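Metallo-beta-lactamase (Serratia marcescens, PDB 6K4X) hydrolyses the amide bond of beta-lactam rings as a subclass B3 enzyme with two zinc ions in its active site. Local coordinates at residues 225-228 and 234-237. Residues are numbered along the deposited sequence; the frame is centred on the assembly and turned at random. Where two conformers were deposited one is given.
Sequences QQRA and SAYV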
loop_
_atom_site.group_PDB
_atom_site.type_symbol
_atom_site.label_atom_id
_atom_site.label_comp_id
_atom_site.label_asym_id
_atom_site.label_seq_id
_atom_site.Cartn_x
_atom_site.Cartn_y
_atom_site.Cartn_z
ATOM N N GLN A 225 1.545 -2.754 -17.659
ATOM C CA GLN A 225 2.386 -1.680 -18.169
ATOM C C GLN A 225 2.809 -2.013 -19.605
ATOM O O GLN A 225 2.866 -1.119 -20.467
ATOM C CB GLN A 225 3.581 -1.448 -17.254
ATOM C CG GLN A 225 4.467 -0.338 -17.805
ATOM C CD GLN A 225 5.749 -0.205 -17.044
ATOM O OE1 GLN A 225 6.402 -1.196 -16.700
ATOM N NE2 GLN A 225 6.173 1.034 -16.880
ATOM N N GLN A 226 3.151 -3.269 -19.872
ATOM C CA GLN A 226 3.540 -3.701 -21.222
ATOM C C GLN A 226 2.348 -3.509 -22.174
ATOM O O GLN A 226 2.498 -3.017 -23.300
ATOM C CB GLN A 226 4.079 -5.132 -21.148
ATOM C CG GLN A 226 5.441 -5.205 -20.457
ATOM C CD GLN A 226 5.998 -6.583 -20.184
ATOM O OE1 GLN A 226 5.307 -7.501 -19.744
ATOM N NE2 GLN A 226 7.296 -6.729 -20.407
ATOM N N ARG A 227 1.143 -3.871 -21.735
ATOM C CA ARG A 227 -0.052 -3.646 -22.533
ATOM C C ARG A 227 -0.252 -2.154 -22.814
ATOM O O ARG A 227 -0.678 -1.783 -23.906
ATOM C CB ARG A 227 -1.284 -4.178 -21.806
ATOM C CG ARG A 227 -1.441 -5.692 -21.870
ATOM C CD ARG A 227 -2.527 -6.135 -20.912
ATOM N NE ARG A 227 -3.797 -5.515 -21.239
ATOM C CZ ARG A 227 -4.751 -5.181 -20.392
ATOM N NH1 ARG A 227 -4.760 -5.680 -19.159
ATOM N NH2 ARG A 227 -5.727 -4.397 -20.814
ATOM N N ALA A 228 0.050 -1.302 -21.830
ATOM C CA ALA A 228 -0.183 0.136 -21.948
ATOM C C ALA A 228 0.676 0.756 -23.053
ATOM O O ALA A 228 0.294 1.800 -23.603
ATOM C CB ALA A 228 0.097 0.820 -20.637
ATOM N N SER A 234 -5.644 2.830 -20.325
ATOM C CA SER A 234 -6.731 1.919 -20.114
ATOM C C SER A 234 -6.219 0.524 -19.710
ATOM O O SER A 234 -6.986 -0.224 -19.149
ATOM C CB SER A 234 -7.588 1.821 -21.340
ATOM O OG SER A 234 -6.826 1.486 -22.485
ATOM N N ALA A 235 -4.971 0.186 -20.042
ATOM C CA ALA A 235 -4.446 -1.140 -19.641
ATOM C C ALA A 235 -4.444 -1.307 -18.117
ATOM O O ALA A 235 -4.430 -2.469 -17.650
ATOM C CB ALA A 235 -3.080 -1.345 -20.183
ATOM N N TYR A 236 -4.403 -0.195 -17.348
ATOM C CA TYR A 236 -4.386 -0.277 -15.887
ATOM C C TYR A 236 -5.791 -0.400 -15.312
ATOM O O TYR A 236 -5.917 -0.710 -14.117
ATOM C CB TYR A 236 -3.666 0.911 -15.250
ATOM C CG TYR A 236 -2.255 1.069 -15.734
ATOM C CD1 TYR A 236 -1.279 0.154 -15.379
ATOM C CD2 TYR A 236 -1.894 2.134 -16.531
ATOM C CE1 TYR A 236 0.021 0.281 -15.824
ATOM C CE2 TYR A 236 -0.611 2.258 -16.998
ATOM C CZ TYR A 236 0.351 1.345 -16.639
ATOM O OH TYR A 236 1.627 1.486 -17.088
ATOM N N VAL A 237 -6.807 -0.132 -16.135
ATOM C CA VAL A 237 -8.158 -0.063 -15.730
ATOM C C VAL A 237 -8.746 -1.461 -15.786
ATOM O O VAL A 237 -8.677 -2.135 -16.815
ATOM C CB VAL A 237 -8.950 0.914 -16.615
ATOM C CG1 VAL A 237 -10.434 0.857 -16.320
ATOM C CG2 VAL A 237 -8.427 2.330 -16.477
HETATM O O HOH W 1 -7.712 -2.932 -19.306
#
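Where A228 meets A235 the CA atoms are 5.0 Å apart, and helix 221-231 touches the 3-10 turn that follows it. In the metallo-beta-lactamase fold this is a corner where a short 3-10 segment folds back on the helix, away from the two zinc sites; V237 N closes the turn on S234 O. No direct hydrogen bond joins the two segments, and small side chains permit the approach. The methyl of A235 is set against the helix backbone, its CB 3.5 Å from A228 N, with the A228 methyl and R227 CB beside it.

Y236 starts away from the helix, but with CG anti to its carbonyl carbon (chi1 -57°) the ring reaches back to it. It lies obliquely to A228 CB, 4.0 Å from CE2, and its OH comes 3.4 Å from Q225 CA. The Q225 side chain runs alongside the phenol and points the same way, amide and ring planes 53° apart. F12 of strand 12-15 touches both side chains, joining this corner to the edge of the seven-stranded sheet.

On the other flank, R227 bends at chi3 (59°) and brings its guanidinium over A235, whose CB lies 4.0 Å above the plane, offset toward the rim. A235 O also sits over a face, 3.6 Å from R227 NH1, but its hydrogen bond is to R224 NH1. E231 forms a salt bridge with R227 NH2 and accepts from S234 OG, serving both segments. In the guanidinium plane, a water accepts from R227 NH2 at 2.9 Å and donates to both S234 O and V237 O.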